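Local coordinates for protein HTPA Reductase (Selaginella moellendorffii, PDB 5U5N) that probably catalyses the NAD(P)H-dependent reduction of 4-hydroxytetrahydrodipicolinate to tetrahydrodipicolinate in lysine biosynthesis by the diaminopimelate pathway, at residues A[249-254]-A[267-272]; A[132-136]-A[233-237]. The contacts are given in a common frame with arbitrary orientation. Residues are numbered along the deposited sequence.

Interaction 1: residues A[249-254]-A[267-272]; sequences DAVLFL and YNMIDV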
loop_
_atom_site.group_PDB
_atom_site.type_symbol
_atom_site.label_atom_id
_atom_site.label_comp_id
_atom_site.label_asym_id
_atom_site.label_seq_id
_atom_site.Cartn_x
_atom_site.Cartn_y
_atom_site.Cartn_z
ATOM N N ASP A 249 -21.922 0.111 -2.056
ATOM C CA ASP A 249 -21.312 0.456 -0.761
ATOM C C ASP A 249 -21.551 1.907 -0.380
ATOM O O ASP A 249 -21.819 2.208 0.777
ATOM C CB ASP A 249 -19.823 0.190 -0.786
ATOM C CG ASP A 249 -19.497 -1.271 -1.109
ATOM O OD1 ASP A 249 -20.310 -2.191 -0.772
ATOM O OD2 ASP A 249 -18.394 -1.485 -1.699
ATOM N N ALA A 250 -21.457 2.799 -1.360
ATOM C CA ALA A 250 -21.702 4.207 -1.102
ATOM C C ALA A 250 -23.150 4.378 -0.612
ATOM O O ALA A 250 -23.403 5.111 0.331
ATOM C CB ALA A 250 -21.418 5.054 -2.361
ATOM N N VAL A 251 -24.087 3.671 -1.228
ATOM C CA VAL A 251 -25.521 3.813 -0.882
ATOM C C VAL A 251 -25.749 3.274 0.534
ATOM O O VAL A 251 -26.502 3.854 1.302
ATOM C CB VAL A 251 -26.416 3.077 -1.891
ATOM C CG1 VAL A 251 -27.801 2.753 -1.317
ATOM C CG2 VAL A 251 -26.560 3.897 -3.157
ATOM N N LEU A 252 -25.092 2.168 0.852
ATOM C CA LEU A 252 -25.177 1.585 2.192
ATOM C C LEU A 252 -24.623 2.527 3.252
ATOM O O LEU A 252 -25.219 2.708 4.285
ATOM C CB LEU A 252 -24.430 0.266 2.251
ATOM C CG LEU A 252 -25.029 -0.917 1.506
ATOM C CD1 LEU A 252 -24.121 -2.113 1.635
ATOM C CD2 LEU A 252 -26.431 -1.245 2.009
ATOM N N PHE A 253 -23.475 3.138 2.966
ATOM C CA PHE A 253 -22.902 4.139 3.852
ATOM C C PHE A 253 -23.816 5.346 4.029
ATOM O O PHE A 253 -24.112 5.725 5.153
ATOM C CB PHE A 253 -21.514 4.538 3.353
ATOM C CG PHE A 253 -20.837 5.617 4.163
ATOM C CD1 PHE A 253 -20.100 5.317 5.302
ATOM C CD2 PHE A 253 -20.955 6.946 3.778
ATOM C CE1 PHE A 253 -19.475 6.315 6.022
ATOM C CE2 PHE A 253 -20.313 7.948 4.499
ATOM C CZ PHE A 253 -19.571 7.637 5.611
ATOM N N LEU A 254 -24.297 5.933 2.935
ATOM C CA LEU A 254 -25.144 7.148 3.025
ATOM C C LEU A 254 -26.459 6.850 3.766
ATOM O O LEU A 254 -26.932 7.632 4.576
ATOM C CB LEU A 254 -25.416 7.751 1.632
ATOM C CG LEU A 254 -25.954 9.183 1.600
ATOM C CD1 LEU A 254 -24.999 10.151 2.281
ATOM C CD2 LEU A 254 -26.244 9.642 0.164
ATOM N N TYR A 267 -20.276 13.762 1.679
ATOM C CA TYR A 267 -19.268 12.749 1.868
ATOM C C TYR A 267 -18.659 12.469 0.517
ATOM O O TYR A 267 -19.222 12.860 -0.504
ATOM C CB TYR A 267 -19.881 11.471 2.440
ATOM C CG TYR A 267 -20.507 11.645 3.815
ATOM C CD1 TYR A 267 -21.815 12.092 3.964
ATOM C CD2 TYR A 267 -19.766 11.365 4.982
ATOM C CE1 TYR A 267 -22.377 12.244 5.223
ATOM C CE2 TYR A 267 -20.304 11.506 6.239
ATOM C CZ TYR A 267 -21.604 11.948 6.372
ATOM O OH TYR A 267 -22.095 12.081 7.654
ATOM N N ASN A 268 -17.483 11.850 0.532
ATOM C CA ASN A 268 -16.829 11.334 -0.653
ATOM C C ASN A 268 -16.480 9.832 -0.465
ATOM O O ASN A 268 -16.874 9.228 0.509
ATOM C CB ASN A 268 -15.622 12.211 -0.976
ATOM C CG ASN A 268 -14.485 12.114 0.088
ATOM O OD1 ASN A 268 -14.489 11.260 0.950
ATOM N ND2 ASN A 268 -13.535 13.007 0.014
ATOM N N MET A 269 -15.813 9.223 -1.421
ATOM C CA MET A 269 -15.535 7.806 -1.354
ATOM C C MET A 269 -14.502 7.418 -0.269
ATOM O O MET A 269 -14.517 6.286 0.223
ATOM C CB MET A 269 -15.120 7.310 -2.739
ATOM C CG MET A 269 -14.896 5.811 -2.881
ATOM S SD MET A 269 -16.234 4.670 -2.367
ATOM C CE MET A 269 -17.630 5.438 -3.153
ATOM N N ILE A 270 -13.629 8.352 0.118
ATOM C CA ILE A 270 -12.704 8.123 1.265
ATOM C C ILE A 270 -13.534 7.915 2.537
ATOM O O ILE A 270 -13.274 7.003 3.318
ATOM C CB ILE A 270 -11.765 9.334 1.538
ATOM C CG1 ILE A 270 -10.889 9.660 0.329
ATOM C CG2 ILE A 270 -10.917 9.134 2.806
ATOM C CD1 ILE A 270 -9.930 8.596 -0.095
ATOM N N ASP A 271 -14.535 8.779 2.737
ATOM C CA ASP A 271 -15.440 8.657 3.897
ATOM C C ASP A 271 -16.126 7.296 3.932
ATOM O O ASP A 271 -16.265 6.750 4.979
ATOM C CB ASP A 271 -16.512 9.766 3.880
ATOM C CG ASP A 271 -15.913 11.169 3.962
ATOM O OD1 ASP A 271 -14.940 11.368 4.720
ATOM O OD2 ASP A 271 -16.409 12.064 3.267
ATOM N N VAL A 272 -16.557 6.792 2.773
ATOM C CA VAL A 272 -17.194 5.475 2.641
ATOM C C VAL A 272 -16.191 4.383 3.065
ATOM O O VAL A 272 -16.538 3.499 3.813
ATOM C CB VAL A 272 -17.716 5.191 1.204
ATOM C CG1 VAL A 272 -18.295 3.785 1.053
ATOM C CG2 VAL A 272 -18.752 6.218 0.764
#
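Phe253 is the central side chain where helix 241-259 packs on the segment that opens helix 269-274. With chi1 t (178°) and chi2 of 85°, its ring is carried toward 267-272. One face receives Val272 CA, 3.9 Å from the ring centroid and 11° off its normal, a CH-pi contact; the edge turns to the face of Tyr267 in an edge-to-face pair, centroids 5.2 Å apart and planes at 82°. Tyr267, in the m rotamer, also meets Leu254, whose p chi2 helps bring CD1 to 4.1 Å from Tyr267 CD1. Val272, with chi1 t, sets CG2 3.8 Å from Phe253 CD2 and 4.0 Å from Ala250 CA. Met269 starts out pointing away, but p values at chi2 and chi3 bring CE to 3.9 Å from Ala250 CB.

At the start of helix 269-274, N-cap Asn268 and Asp271 form a capping box: Asp271 N donates to Asn268 OD1 (3.1 Å) and Asn268 N to Asp271 OD2 (2.9 Å). Asp249 forms salt bridges with Lys131 and Arg279. The contact packs C-terminal elements on the Rossmann-type parallel sheet: Tyr267 lies on its edge strand 266-267, paired with strand 123-125, whose Ile124 touches Ala250, Leu254, Tyr267 and Val272. The Met269 side chain is about 4 Å from those of NAD-binding Met129 and Ala126. With no hydrogen bond between the segments, cohesion is apolar and aromatic, while polar groups secure the helix start.

Interaction 2: residues A[132-136]-A[233-237]; sequences QVVAF and FKHNV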
loop_
_atom_site.group_PDB
_atom_site.type_symbol
_atom_site.label_atom_id
_atom_site.label_comp_id
_atom_site.label_asym_id
_atom_site.label_seq_id
_atom_site.Cartn_x
_atom_site.Cartn_y
_atom_site.Cartn_z
ATOM N N GLN A 132 -11.810 0.243 -4.191
ATOM C CA GLN A 132 -10.539 -0.447 -3.874
ATOM C C GLN A 132 -9.370 0.294 -4.499
ATOM O O GLN A 132 -8.261 0.336 -3.915
ATOM C CB GLN A 132 -10.568 -1.911 -4.326
ATOM C CG GLN A 132 -11.492 -2.792 -3.486
ATOM C CD GLN A 132 -12.986 -2.585 -3.784
ATOM O OE1 GLN A 132 -13.345 -1.954 -4.793
ATOM N NE2 GLN A 132 -13.853 -3.130 -2.911
ATOM N N VAL A 133 -9.595 0.841 -5.688
ATOM C CA VAL A 133 -8.599 1.697 -6.330
ATOM C C VAL A 133 -8.418 2.992 -5.513
ATOM O O VAL A 133 -7.259 3.422 -5.281
ATOM C CB VAL A 133 -8.907 1.958 -7.824
ATOM C CG1 VAL A 133 -7.929 2.967 -8.403
ATOM C CG2 VAL A 133 -8.800 0.663 -8.628
ATOM N N VAL A 134 -9.515 3.573 -5.020
ATOM C CA VAL A 134 -9.423 4.774 -4.184
ATOM C C VAL A 134 -8.582 4.495 -2.907
ATOM O O VAL A 134 -7.784 5.357 -2.489
ATOM C CB VAL A 134 -10.809 5.316 -3.774
ATOM C CG1 VAL A 134 -10.696 6.425 -2.729
ATOM C CG2 VAL A 134 -11.567 5.813 -4.996
ATOM N N ALA A 135 -8.798 3.331 -2.286
ATOM C CA ALA A 135 -8.071 2.977 -1.052
ATOM C C ALA A 135 -6.570 2.863 -1.264
ATOM O O ALA A 135 -5.784 3.298 -0.384
ATOM C CB ALA A 135 -8.605 1.673 -0.451
ATOM N N PHE A 136 -6.180 2.252 -2.387
ATOM C CA PHE A 136 -4.774 2.094 -2.748
ATOM C C PHE A 136 -4.116 3.442 -2.989
ATOM O O PHE A 136 -3.013 3.700 -2.500
ATOM C CB PHE A 136 -4.613 1.240 -4.012
ATOM C CG PHE A 136 -3.242 1.297 -4.597
ATOM C CD1 PHE A 136 -2.162 0.770 -3.856
ATOM C CD2 PHE A 136 -2.994 1.875 -5.848
ATOM C CE1 PHE A 136 -0.864 0.816 -4.354
ATOM C CE2 PHE A 136 -1.689 1.899 -6.360
ATOM C CZ PHE A 136 -0.620 1.379 -5.601
ATOM N N PHE A 233 3.734 -2.687 -8.304
ATOM C CA PHE A 233 2.359 -2.574 -7.874
ATOM C C PHE A 233 1.479 -2.494 -9.116
ATOM O O PHE A 233 1.791 -1.742 -10.044
ATOM C CB PHE A 233 2.085 -1.342 -7.015
ATOM C CG PHE A 233 3.054 -1.127 -5.924
ATOM C CD1 PHE A 233 3.313 -2.104 -4.982
ATOM C CD2 PHE A 233 3.714 0.077 -5.817
ATOM C CE1 PHE A 233 4.261 -1.901 -3.997
ATOM C CE2 PHE A 233 4.666 0.284 -4.842
ATOM C CZ PHE A 233 4.938 -0.696 -3.925
ATOM N N LYS A 234 0.412 -3.295 -9.122
ATOM C CA LYS A 234 -0.578 -3.311 -10.174
ATOM C C LYS A 234 -1.979 -3.169 -9.619
ATOM O O LYS A 234 -2.303 -3.775 -8.582
ATOM C CB LYS A 234 -0.574 -4.628 -10.920
ATOM C CG LYS A 234 0.603 -4.839 -11.809
ATOM C CD LYS A 234 0.453 -6.126 -12.594
ATOM C CE LYS A 234 1.666 -6.272 -13.484
ATOM N NZ LYS A 234 1.730 -7.657 -14.031
ATOM N N HIS A 235 -2.808 -2.431 -10.351
ATOM C CA HIS A 235 -4.236 -2.459 -10.150
ATOM C C HIS A 235 -4.919 -2.443 -11.519
ATOM O O HIS A 235 -4.687 -1.555 -12.320
ATOM C CB HIS A 235 -4.700 -1.380 -9.169
ATOM C CG HIS A 235 -4.344 0.024 -9.551
ATOM N ND1 HIS A 235 -5.175 0.817 -10.306
ATOM C CD2 HIS A 235 -3.308 0.813 -9.176
ATOM C CE1 HIS A 235 -4.623 2.009 -10.460
ATOM N NE2 HIS A 235 -3.485 2.035 -9.777
ATOM N N ASN A 236 -5.659 -3.519 -11.789
ATOM C CA ASN A 236 -6.192 -3.856 -13.086
ATOM C C ASN A 236 -7.705 -4.020 -12.966
ATOM O O ASN A 236 -8.163 -4.884 -12.216
ATOM C CB ASN A 236 -5.576 -5.165 -13.569
ATOM C CG ASN A 236 -4.117 -5.035 -13.934
ATOM O OD1 ASN A 236 -3.549 -3.929 -14.010
ATOM N ND2 ASN A 236 -3.507 -6.171 -14.207
ATOM N N VAL A 237 -8.467 -3.194 -13.700
ATOM C CA VAL A 237 -9.912 -3.245 -13.713
ATOM C C VAL A 237 -10.425 -3.612 -15.101
ATOM O O VAL A 237 -9.985 -3.006 -16.085
ATOM C CB VAL A 237 -10.513 -1.886 -13.326
ATOM C CG1 VAL A 237 -12.039 -1.856 -13.548
ATOM C CG2 VAL A 237 -10.188 -1.603 -11.867
#
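This is helix-on-sheet packing in the C-terminal part of the reductase: helix 131-146 packs along one face of strand 229-238, with local axes 10.2 Å apart at closest approach and running nearly antiparallel, at 160°. Such packing works through side chains one helical turn apart on one partner and alternate residues on the other. Val133 and Phe136 point toward the strand; Phe233, His235 and Val237 point back. Val133 CG2 meets Val237 CG2 at 4.2 Å, and Val133 CG1 lies 4.0 Å from His235 ND1. Phe136, with chi1 t, reaches His235 CD2 through CE2 at 3.4 Å, their planes oblique at 56°, and places CZ 4.1 Å from Phe233 CB. His235 is held besides by a hydrogen bond between NE2 and Tyr220 OH and by ring stacking with His218, both on strand 215-223. Thr172 and Val176 of helix 171-182 and Ile242 of helix 241-259 flank the contact, and strand 229-238 pairs antiparallel with a strand of the second subunit, continuing the sheet across the dimer interface.

Followed from the N terminus, the chain passes through most of the Rossmann-type nucleotide-binding region before helix 131-146. Interaction 2 then closes a long excursion of 96 residues, through helix 171-182 and the four-stranded mixed sheet (193-195, 155-162, 215-223, 229-238), when 233-237 returns to 132-136. Directly after strand 229-238 comes helix 241-259, and interaction 1 closes a short loop of 12 residues as 267-272 folds back on it. The two are thus in series, neither nested nor crossed. They meet in space through Val134 of helix 131-146, which packs on Met269 and Ile270, so that four-stranded sheet and the C-terminal helices beside the parallel sheet share that helix as a common neighbour.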